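Local structure of acyl-CoA thioesterase II TesB2 (Mycobacterium marinum, 3U0A) at residues Val18-Gly23 and Val77-Arg82; Pro55-His60 and Ser88-Arg93; Ser61-Phe66 and Ala224-Arg229. The protein probably hydrolyses fatty acyl-CoA thioesters to free fatty acids and coenzyme A, as a homotetrameric member of the C/M/P thioester hydrolase family. All coordinates share one frame; numbering follows the deposited sequence.

Interaction 1: residues Val18-Gly23 and Val77-Arg82; sequences VNIYRG and VFLVER. With SO4 (sulfate ion), chain D.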
loop_
_atom_site.group_PDB
_atom_site.type_symbol
_atom_site.label_atom_id
_atom_site.label_comp_id
_atom_site.label_asym_id
_atom_site.label_seq_id
_atom_site.Cartn_x
_atom_site.Cartn_y
_atom_site.Cartn_z
ATOM N N VAL A 18 -14.782 16.885 -19.856
ATOM C CA VAL A 18 -13.392 16.753 -19.403
ATOM C C VAL A 18 -13.361 16.318 -17.906
ATOM O O VAL A 18 -14.059 16.901 -17.058
ATOM C CB VAL A 18 -12.578 18.051 -19.615
ATOM C CG1 VAL A 18 -11.188 17.914 -19.039
ATOM C CG2 VAL A 18 -12.520 18.427 -21.096
ATOM N N ASN A 19 -12.590 15.272 -17.609
ATOM C CA ASN A 19 -12.432 14.793 -16.249
ATOM C C ASN A 19 -13.691 14.217 -15.600
ATOM O O ASN A 19 -13.702 14.056 -14.400
ATOM C CB ASN A 19 -11.859 15.887 -15.327
ATOM C CG ASN A 19 -10.473 16.363 -15.743
ATOM O OD1 ASN A 19 -9.667 15.605 -16.258
ATOM N ND2 ASN A 19 -10.194 17.612 -15.500
ATOM N N ILE A 20 -14.748 13.928 -16.376
ATOM C CA ILE A 20 -15.978 13.277 -15.862
ATOM C C ILE A 20 -16.289 12.129 -16.802
ATOM O O ILE A 20 -16.441 12.334 -17.977
ATOM C CB ILE A 20 -17.206 14.240 -15.787
ATOM C CG1 ILE A 20 -16.832 15.579 -15.100
ATOM C CG2 ILE A 20 -18.401 13.551 -15.115
ATOM C CD1 ILE A 20 -17.986 16.536 -14.799
ATOM N N TYR A 21 -16.386 10.920 -16.261
ATOM C CA TYR A 21 -16.654 9.702 -17.043
ATOM C C TYR A 21 -17.795 8.932 -16.365
ATOM O O TYR A 21 -18.126 9.179 -15.215
ATOM C CB TYR A 21 -15.378 8.850 -17.130
ATOM C CG TYR A 21 -14.223 9.530 -17.883
ATOM C CD1 TYR A 21 -14.027 9.319 -19.230
ATOM C CD2 TYR A 21 -13.350 10.377 -17.233
ATOM C CE1 TYR A 21 -12.990 9.921 -19.908
ATOM C CE2 TYR A 21 -12.315 11.001 -17.907
ATOM C CZ TYR A 21 -12.128 10.775 -19.244
ATOM O OH TYR A 21 -11.104 11.404 -19.921
ATOM N N ARG A 22 -18.424 8.019 -17.084
ATOM C CA ARG A 22 -19.536 7.253 -16.535
ATOM C C ARG A 22 -19.384 5.831 -16.984
ATOM O O ARG A 22 -19.149 5.582 -18.170
ATOM C CB ARG A 22 -20.895 7.781 -16.994
ATOM C CG ARG A 22 -22.049 6.917 -16.514
ATOM C CD ARG A 22 -23.398 7.627 -16.492
ATOM N NE ARG A 22 -23.889 7.919 -17.825
ATOM C CZ ARG A 22 -24.899 8.731 -18.086
ATOM N NH1 ARG A 22 -25.258 8.952 -19.328
ATOM N NH2 ARG A 22 -25.538 9.337 -17.104
ATOM N N GLY A 23 -19.502 4.908 -16.026
ATOM C CA GLY A 23 -19.548 3.485 -16.287
ATOM C C GLY A 23 -20.990 3.000 -16.233
ATOM O O GLY A 23 -21.774 3.419 -15.379
ATOM N N VAL A 77 -20.398 7.450 -11.877
ATOM C CA VAL A 77 -19.712 8.552 -12.463
ATOM C C VAL A 77 -18.356 8.705 -11.785
ATOM O O VAL A 77 -18.236 8.577 -10.568
ATOM C CB VAL A 77 -20.550 9.824 -12.308
ATOM C CG1 VAL A 77 -19.743 11.067 -12.663
ATOM C CG2 VAL A 77 -21.811 9.690 -13.145
ATOM N N PHE A 78 -17.337 8.986 -12.585
ATOM C CA PHE A 78 -15.961 9.083 -12.107
ATOM C C PHE A 78 -15.479 10.513 -12.310
ATOM O O PHE A 78 -15.467 11.036 -13.436
ATOM C CB PHE A 78 -15.066 8.053 -12.829
ATOM C CG PHE A 78 -15.589 6.652 -12.730
ATOM C CD1 PHE A 78 -15.300 5.866 -11.626
ATOM C CD2 PHE A 78 -16.455 6.153 -13.678
ATOM C CE1 PHE A 78 -15.830 4.607 -11.493
ATOM C CE2 PHE A 78 -16.975 4.878 -13.558
ATOM C CZ PHE A 78 -16.662 4.106 -12.469
ATOM N N LEU A 79 -15.094 11.121 -11.192
ATOM C CA LEU A 79 -14.610 12.467 -11.139
ATOM C C LEU A 79 -13.101 12.505 -10.937
ATOM O O LEU A 79 -12.617 12.284 -9.838
ATOM C CB LEU A 79 -15.305 13.164 -9.987
ATOM C CG LEU A 79 -16.823 13.168 -10.129
ATOM C CD1 LEU A 79 -17.384 14.007 -8.989
ATOM C CD2 LEU A 79 -17.237 13.706 -11.532
ATOM N N VAL A 80 -12.385 12.823 -12.011
ATOM C CA VAL A 80 -10.918 12.820 -12.049
ATOM C C VAL A 80 -10.367 14.191 -11.668
ATOM O O VAL A 80 -10.893 15.188 -12.114
ATOM C CB VAL A 80 -10.359 12.435 -13.458
ATOM C CG1 VAL A 80 -8.840 12.298 -13.444
ATOM C CG2 VAL A 80 -10.987 11.154 -13.950
ATOM N N GLU A 81 -9.304 14.207 -10.854
ATOM C CA GLU A 81 -8.597 15.425 -10.442
ATOM C C GLU A 81 -7.173 15.350 -10.955
ATOM O O GLU A 81 -6.495 14.360 -10.657
ATOM C CB GLU A 81 -8.529 15.468 -8.930
ATOM C CG GLU A 81 -7.724 16.639 -8.383
ATOM C CD GLU A 81 -7.468 16.486 -6.891
ATOM O OE1 GLU A 81 -8.429 16.671 -6.096
ATOM O OE2 GLU A 81 -6.313 16.110 -6.522
ATOM N N ARG A 82 -6.708 16.348 -11.722
ATOM C CA ARG A 82 -5.353 16.255 -12.319
ATOM C C ARG A 82 -4.366 16.771 -11.307
ATOM O O ARG A 82 -4.031 17.910 -11.310
ATOM C CB ARG A 82 -5.230 16.999 -13.641
ATOM C CG ARG A 82 -6.300 16.609 -14.620
ATOM C CD ARG A 82 -5.990 16.926 -16.083
ATOM N NE ARG A 82 -7.016 16.297 -16.915
ATOM C CZ ARG A 82 -6.992 16.166 -18.234
ATOM N NH1 ARG A 82 -5.974 16.623 -18.945
ATOM N NH2 ARG A 82 -8.006 15.557 -18.838
HETATM S S SO4 D . -9.659 15.478 -22.497
HETATM O O1 SO4 D . -8.967 16.624 -21.793
HETATM O O2 SO4 D . -8.881 14.225 -22.315
HETATM O O3 SO4 D . -11.018 15.256 -21.912
HETATM O O4 SO4 D . -9.878 15.837 -23.966
HETATM O O HOH W 1 -14.029 15.875 -12.241
#
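Asn19 OD1 receives two donors from the side of one guanidinium: Arg82 NE, 2.8 Å from Asn19 OD1, lies in the amide plane on a lone pair of that oxygen, while Arg82 NH2, 3.1 Å from Asn19 OD1, comes from above the plane. Both bonds run close to the guanidinium plane, which is turned 62° from the amide. The outstretched Arg82 side chain comes in nearly perpendicular to Asn19, and its NH2 also donates to a sulfate oxygen, probably supplied by the crystallisation liquor.

The antiparallel ladder begins beside this grip. Val80 N donates to Asn19 O over 3.0 Å, and a water donates to both Asn19 O and Val80 O. Tyr21 and Phe78 form a hydrogen-bonded pair, with Phe78 N 2.8 Å from Tyr21 O and Tyr21 N returning a bond to Phe78 O. One face of this ladder carries Ile20, Val77 and Leu79; CG2 of Ile20, anti to its backbone N (chi1 -48° for CG1), lies alongside Val77 CG1 at 3.7 Å and Leu79 CD2 at 3.8 Å. On the other face, Phe78 turns its ring edge to Gly23, with Phe78 CE2 3.5 Å from Gly23 N.

Further out, Arg22 forms a salt bridge with Glu14 of strand 14-17. The Tyr21 and Phe78 face packs on helix 34-51 at Ser48, so strand 20-23 joins the hotdog sheet between strands 14-17 and 76-85, with strand 89-98 beyond the latter.

Interaction 2: residues Pro55-His60 and Ser88-Arg93; sequences PRYQVH and SFVTRR. With SO4 (sulfate ion), chain I.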
loop_
_atom_site.group_PDB
_atom_site.type_symbol
_atom_site.label_atom_id
_atom_site.label_comp_id
_atom_site.label_asym_id
_atom_site.label_seq_id
_atom_site.Cartn_x
_atom_site.Cartn_y
_atom_site.Cartn_z
ATOM N N PRO A 55 -0.222 9.364 -22.745
ATOM C CA PRO A 55 0.152 7.948 -22.762
ATOM C C PRO A 55 1.644 7.670 -22.746
ATOM O O PRO A 55 2.021 6.518 -22.508
ATOM C CB PRO A 55 -0.504 7.389 -24.034
ATOM C CG PRO A 55 -1.024 8.545 -24.797
ATOM C CD PRO A 55 -0.958 9.782 -23.952
ATOM N N ARG A 56 2.469 8.697 -22.962
ATOM C CA ARG A 56 3.917 8.617 -22.679
ATOM C C ARG A 56 4.208 8.213 -21.206
ATOM O O ARG A 56 5.282 7.692 -20.886
ATOM C CB ARG A 56 4.618 9.958 -23.026
ATOM N N TYR A 57 3.247 8.451 -20.323
ATOM C CA TYR A 57 3.381 8.077 -18.930
ATOM C C TYR A 57 2.516 6.876 -18.655
ATOM O O TYR A 57 1.317 6.895 -18.929
ATOM C CB TYR A 57 2.932 9.192 -18.002
ATOM C CG TYR A 57 3.572 10.538 -18.222
ATOM C CD1 TYR A 57 3.225 11.312 -19.310
ATOM C CD2 TYR A 57 4.467 11.068 -17.298
ATOM C CE1 TYR A 57 3.758 12.557 -19.500
ATOM C CE2 TYR A 57 4.999 12.320 -17.463
ATOM C CZ TYR A 57 4.647 13.063 -18.577
ATOM O OH TYR A 57 5.179 14.330 -18.776
ATOM N N GLN A 58 3.114 5.836 -18.090
ATOM C CA GLN A 58 2.389 4.593 -17.851
ATOM C C GLN A 58 2.230 4.405 -16.365
ATOM O O GLN A 58 3.127 4.725 -15.619
ATOM C CB GLN A 58 3.113 3.392 -18.489
ATOM C CG GLN A 58 3.277 3.505 -20.011
ATOM C CD GLN A 58 2.021 3.066 -20.800
ATOM O OE1 GLN A 58 1.792 1.846 -20.965
ATOM N NE2 GLN A 58 1.190 4.066 -21.307
ATOM N N VAL A 59 1.091 3.864 -15.964
ATOM C CA VAL A 59 0.780 3.668 -14.568
ATOM C C VAL A 59 1.779 2.754 -13.874
ATOM O O VAL A 59 2.304 1.837 -14.473
ATOM C CB VAL A 59 -0.659 3.101 -14.390
ATOM C CG1 VAL A 59 -0.750 1.662 -14.914
ATOM C CG2 VAL A 59 -1.125 3.251 -12.935
ATOM N N HIS A 60 2.043 3.036 -12.607
ATOM C CA HIS A 60 2.957 2.227 -11.807
ATOM C C HIS A 60 2.526 2.005 -10.377
ATOM O O HIS A 60 3.096 1.121 -9.705
ATOM C CB HIS A 60 4.375 2.840 -11.819
ATOM C CG HIS A 60 4.478 4.152 -11.106
ATOM N ND1 HIS A 60 4.635 4.240 -9.783
ATOM C CD2 HIS A 60 4.454 5.451 -11.590
ATOM C CE1 HIS A 60 4.711 5.528 -9.431
ATOM N NE2 HIS A 60 4.589 6.273 -10.544
ATOM N N SER A 88 8.250 13.874 -15.555
ATOM C CA SER A 88 8.466 12.428 -15.444
ATOM C C SER A 88 7.279 11.710 -14.835
ATOM O O SER A 88 7.038 10.549 -15.151
ATOM C CB SER A 88 9.689 12.123 -14.563
ATOM O OG SER A 88 10.878 12.505 -15.221
ATOM N N PHE A 89 6.565 12.396 -13.947
ATOM C CA PHE A 89 5.478 11.798 -13.232
ATOM C C PHE A 89 4.179 12.627 -13.382
ATOM O O PHE A 89 4.190 13.874 -13.365
ATOM C CB PHE A 89 5.860 11.663 -11.752
ATOM C CG PHE A 89 6.901 10.589 -11.473
ATOM C CD1 PHE A 89 8.250 10.872 -11.586
ATOM C CD2 PHE A 89 6.523 9.299 -11.082
ATOM C CE1 PHE A 89 9.197 9.912 -11.339
ATOM C CE2 PHE A 89 7.485 8.330 -10.838
ATOM C CZ PHE A 89 8.824 8.648 -10.964
ATOM N N VAL A 90 3.061 11.925 -13.536
ATOM C CA VAL A 90 1.756 12.534 -13.494
ATOM C C VAL A 90 0.980 11.814 -12.394
ATOM O O VAL A 90 1.126 10.602 -12.194
ATOM C CB VAL A 90 1.071 12.433 -14.873
ATOM C CG1 VAL A 90 -0.412 12.710 -14.781
ATOM C CG2 VAL A 90 1.726 13.383 -15.884
ATOM N N THR A 91 0.189 12.561 -11.631
ATOM C CA THR A 91 -0.613 11.952 -10.567
ATOM C C THR A 91 -2.065 12.315 -10.748
ATOM O O THR A 91 -2.358 13.452 -11.061
ATOM C CB THR A 91 -0.167 12.433 -9.160
ATOM O OG1 THR A 91 1.257 12.272 -9.012
ATOM C CG2 THR A 91 -0.887 11.648 -8.068
ATOM N N ARG A 92 -2.959 11.354 -10.509
ATOM C CA ARG A 92 -4.403 11.571 -10.544
ATOM C C ARG A 92 -5.103 11.147 -9.263
ATOM O O ARG A 92 -4.650 10.203 -8.615
ATOM C CB ARG A 92 -4.995 10.792 -11.708
ATOM C CG ARG A 92 -4.517 11.257 -13.084
ATOM C CD ARG A 92 -4.960 12.681 -13.379
ATOM N NE ARG A 92 -4.612 13.148 -14.719
ATOM C CZ ARG A 92 -3.638 14.003 -15.014
ATOM N NH1 ARG A 92 -2.836 14.523 -14.068
ATOM N NH2 ARG A 92 -3.448 14.339 -16.273
ATOM N N ARG A 93 -6.182 11.851 -8.884
ATOM C CA ARG A 93 -7.138 11.321 -7.875
ATOM C C ARG A 93 -8.470 11.127 -8.552
ATOM O O ARG A 93 -8.799 11.897 -9.459
ATOM C CB ARG A 93 -7.273 12.198 -6.623
ATOM C CG ARG A 93 -6.021 12.153 -5.782
ATOM C CD ARG A 93 -6.167 12.773 -4.405
ATOM N NE ARG A 93 -6.696 14.149 -4.382
ATOM C CZ ARG A 93 -7.013 14.853 -3.265
ATOM N NH1 ARG A 93 -6.871 14.347 -2.015
ATOM N NH2 ARG A 93 -7.513 16.073 -3.398
HETATM S S SO4 I . 11.450 14.937 -12.437
HETATM O O1 SO4 I . 12.588 15.659 -11.770
HETATM O O2 SO4 I . 11.432 13.517 -11.896
HETATM O O3 SO4 I . 10.139 15.567 -12.069
HETATM O O4 SO4 I . 11.652 15.069 -13.932
#
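Tyr57 CG stands anti to its carbonyl carbon (chi1 -54°), and from there the ring reaches across to residues Ser88-Val90. Val90 CG2, likewise anti to its own carbonyl carbon because CG1 takes the place anti to the backbone N, then sits over the middle of that ring. This methyl is 3.8 Å from the Tyr57 ring centroid and only 11° off the ring normal, which meets the definition of a CH-pi contact. The edge of the same ring runs along the other backbone: Tyr57 CD2 is 3.4 Å from Ser88 O, and Tyr57 CE2 is 3.8 Å from Phe89 N.

In His60, CG is wedged between backbone N and carbonyl carbon (chi1 68°), which brings NE2 to the rim of the Phe89 ring. His60 NE2 lies in the plane of that ring, 3.6 Å from Phe89 CE2; the planes are nearly perpendicular, but the approach is oblique. His60 ND1 is held by Glu271 of the second subunit, a bond that probably helps to set the turn of the imidazole. Ser88 OG bonds Gln114 and also donates to a sulfate, Ser88 OG to O4 being 3.0 Å; Arg275 of the second subunit binds the same ion.

Tyr57 and Val90 thus meet by side chains, the CA atoms of Tyr57 and Phe89 staying 7.1 Å apart. Strand 101-111 lies between strands 58-66 and 89-98, bonded to both by its backbone, with Phe110 touching Tyr57, while Val59 and Arg92 face helix 34-51.

Interaction 3: residues Ser61-Phe66 and Ala224-Arg229; sequences SLHGYF and AMWFMR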
loop_
_atom_site.group_PDB
_atom_site.type_symbol
_atom_site.label_atom_id
_atom_site.label_comp_id
_atom_site.label_asym_id
_atom_site.label_seq_id
_atom_site.Cartn_x
_atom_site.Cartn_y
_atom_site.Cartn_z
ATOM N N SER A 61 1.607 2.828 -9.866
ATOM C CA SER A 61 1.048 2.561 -8.548
ATOM C C SER A 61 -0.354 3.095 -8.411
ATOM O O SER A 61 -0.774 3.880 -9.214
ATOM C CB SER A 61 1.952 3.053 -7.420
ATOM O OG SER A 61 1.989 4.448 -7.344
ATOM N N LEU A 62 -1.093 2.581 -7.438
ATOM C CA LEU A 62 -2.403 3.094 -7.112
ATOM C C LEU A 62 -2.732 2.675 -5.734
ATOM O O LEU A 62 -2.201 1.672 -5.237
ATOM C CB LEU A 62 -3.491 2.631 -8.079
ATOM C CG LEU A 62 -3.815 1.151 -8.202
ATOM C CD1 LEU A 62 -4.536 0.678 -6.955
ATOM C CD2 LEU A 62 -4.627 0.880 -9.465
ATOM N N HIS A 63 -3.562 3.487 -5.087
ATOM C CA HIS A 63 -3.997 3.251 -3.726
ATOM C C HIS A 63 -5.446 3.655 -3.738
ATOM O O HIS A 63 -5.782 4.646 -4.315
ATOM C CB HIS A 63 -3.249 4.116 -2.710
ATOM C CG HIS A 63 -1.703 4.069 -2.778
ATOM N ND1 HIS A 63 -0.988 4.707 -3.737
ATOM C CD2 HIS A 63 -0.742 3.516 -1.891
ATOM C CE1 HIS A 63 0.349 4.515 -3.527
ATOM N NE2 HIS A 63 0.498 3.803 -2.390
ATOM N N GLY A 64 -6.342 2.901 -3.128
ATOM C CA GLY A 64 -7.696 3.400 -2.934
ATOM C C GLY A 64 -8.451 2.826 -1.761
ATOM O O GLY A 64 -8.092 1.832 -1.205
ATOM N N TYR A 65 -9.546 3.464 -1.428
ATOM C CA TYR A 65 -10.331 3.138 -0.279
ATOM C C TYR A 65 -11.779 2.799 -0.706
ATOM O O TYR A 65 -12.459 3.601 -1.339
ATOM C CB TYR A 65 -10.339 4.341 0.652
ATOM C CG TYR A 65 -9.236 4.410 1.691
ATOM C CD1 TYR A 65 -8.941 3.315 2.503
ATOM C CD2 TYR A 65 -8.539 5.602 1.914
ATOM C CE1 TYR A 65 -7.953 3.384 3.473
ATOM C CE2 TYR A 65 -7.558 5.692 2.887
ATOM C CZ TYR A 65 -7.257 4.578 3.681
ATOM O OH TYR A 65 -6.253 4.656 4.651
ATOM N N PHE A 66 -12.241 1.607 -0.332
ATOM C CA PHE A 66 -13.614 1.186 -0.600
ATOM C C PHE A 66 -14.520 1.764 0.474
ATOM O O PHE A 66 -14.538 1.309 1.615
ATOM C CB PHE A 66 -13.705 -0.325 -0.599
ATOM C CG PHE A 66 -12.931 -0.975 -1.701
ATOM C CD1 PHE A 66 -13.513 -1.154 -2.950
ATOM C CD2 PHE A 66 -11.642 -1.399 -1.496
ATOM C CE1 PHE A 66 -12.845 -1.756 -3.972
ATOM C CE2 PHE A 66 -10.955 -1.999 -2.521
ATOM C CZ PHE A 66 -11.563 -2.191 -3.761
ATOM N N ALA A 224 -3.751 -1.358 -2.409
ATOM C CA ALA A 224 -2.569 -0.618 -2.840
ATOM C C ALA A 224 -1.847 -1.550 -3.770
ATOM O O ALA A 224 -1.658 -2.713 -3.427
ATOM C CB ALA A 224 -1.672 -0.266 -1.643
ATOM N N MET A 225 -1.448 -1.048 -4.939
ATOM C CA MET A 225 -0.791 -1.887 -5.974
ATOM C C MET A 225 0.376 -1.182 -6.646
ATOM O O MET A 225 0.411 0.050 -6.728
ATOM C CB MET A 225 -1.785 -2.311 -7.041
ATOM C CG MET A 225 -2.975 -3.088 -6.509
ATOM S SD MET A 225 -4.146 -3.537 -7.788
ATOM C CE MET A 225 -5.457 -4.232 -6.745
ATOM N N TRP A 226 1.340 -1.982 -7.110
ATOM C CA TRP A 226 2.518 -1.456 -7.776
ATOM C C TRP A 226 2.784 -2.287 -8.965
ATOM O O TRP A 226 2.959 -3.482 -8.844
ATOM C CB TRP A 226 3.714 -1.445 -6.821
ATOM C CG TRP A 226 3.524 -0.528 -5.611
ATOM C CD1 TRP A 226 3.901 0.794 -5.479
ATOM C CD2 TRP A 226 2.922 -0.858 -4.339
ATOM N NE1 TRP A 226 3.573 1.287 -4.255
ATOM C CE2 TRP A 226 2.965 0.356 -3.532
ATOM C CE3 TRP A 226 2.362 -1.996 -3.799
ATOM C CZ2 TRP A 226 2.474 0.394 -2.247
ATOM C CZ3 TRP A 226 1.857 -1.938 -2.490
ATOM C CH2 TRP A 226 1.926 -0.768 -1.738
ATOM N N PHE A 227 2.804 -1.666 -10.131
ATOM C CA PHE A 227 2.885 -2.389 -11.402
ATOM C C PHE A 227 4.264 -2.208 -11.945
ATOM O O PHE A 227 4.589 -1.160 -12.468
ATOM C CB PHE A 227 1.830 -1.867 -12.375
ATOM C CG PHE A 227 0.462 -1.858 -11.794
ATOM C CD1 PHE A 227 -0.190 -3.045 -11.526
ATOM C CD2 PHE A 227 -0.159 -0.678 -11.459
ATOM C CE1 PHE A 227 -1.451 -3.051 -10.962
ATOM C CE2 PHE A 227 -1.419 -0.684 -10.895
ATOM C CZ PHE A 227 -2.069 -1.870 -10.651
ATOM N N MET A 228 5.090 -3.229 -11.784
ATOM C CA MET A 228 6.537 -3.093 -12.017
ATOM C C MET A 228 7.024 -3.457 -13.446
ATOM O O MET A 228 7.855 -2.769 -13.994
ATOM C CB MET A 228 7.310 -3.936 -10.996
ATOM C CG MET A 228 7.382 -3.379 -9.585
ATOM S SD MET A 228 6.499 -4.313 -8.292
ATOM C CE MET A 228 6.846 -6.019 -8.675
ATOM N N ARG A 229 6.546 -4.554 -14.030
ATOM C CA ARG A 229 7.053 -5.014 -15.341
ATOM C C ARG A 229 5.891 -5.475 -16.175
ATOM O O ARG A 229 4.842 -5.834 -15.649
ATOM C CB ARG A 229 8.041 -6.177 -15.182
ATOM C CG ARG A 229 9.360 -5.780 -14.554
ATOM C CD ARG A 229 10.097 -7.000 -14.031
ATOM N NE ARG A 229 11.289 -6.633 -13.265
ATOM C CZ ARG A 229 11.359 -6.488 -11.934
ATOM N NH1 ARG A 229 10.310 -6.697 -11.135
ATOM N NH2 ARG A 229 12.510 -6.118 -11.392
#
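Ala224 opens the contact opposite His63, its CB 3.9 Å from His63 CD2 in a non-hydrogen-bonded pair. Met225 follows as the hydrogen-bonded partner of Leu62: Met225 N donates to Leu62 O over 2.8 Å, and Leu62 N to Met225 O over 3.0 Å, both in the carbonyl plane. Their side chains run alongside each other from the same face, with Leu62 CD1 4.1 Å from Met225 CB; the extended methionine then runs on to helix 186-200. These bonds join strand 58-66 of the N-terminal hotdog to strand 217-227 of the second, the seam of a double-hotdog thioesterase, the two strand segments running antiparallel, their directions 168° apart.

Trp226 turns back to the face of Ala224, Ser61 and His63. Its CD1 is 3.6 Å from Ser61 CB, and its CZ2 lies 3.9 Å from His63 NE2, the indole and imidazole planes nearly perpendicular in an oblique approach. Here the second subunit takes the polar ends: its Asp222 bonds Trp226 NE1 and its Tyr65 bonds Ser61 OG. Phe227, on the Leu62 side, meets Leu62 CD2 in its ring plane, Phe227 CE2 being 3.8 Å from that methyl, and also packs on Ile190.

How the interactions relate
Interactions 1, 2 and 3 step across the N-terminal hotdog to its junction with the second. The centres of interactions 1 and 2 lie about 16 Å apart, those of 2 and 3 about 13 Å, and those of 1 and 3 about 19 Å. Interactions 1 and 2 touch through neighbouring strands 76-85 and 89-98, where Glu81 forms a salt bridge with Arg93. Interactions 2 and 3 share strand 58-66, and His60 O probably accepts from Phe227 N. In the chain the segments run 18-23, 55-60, 61-66, 77-82, 88-93 and 224-229, so every pair interleaves. Interactions 2 and 3 both reach the second subunit, linking the intrachain seam to the assembly.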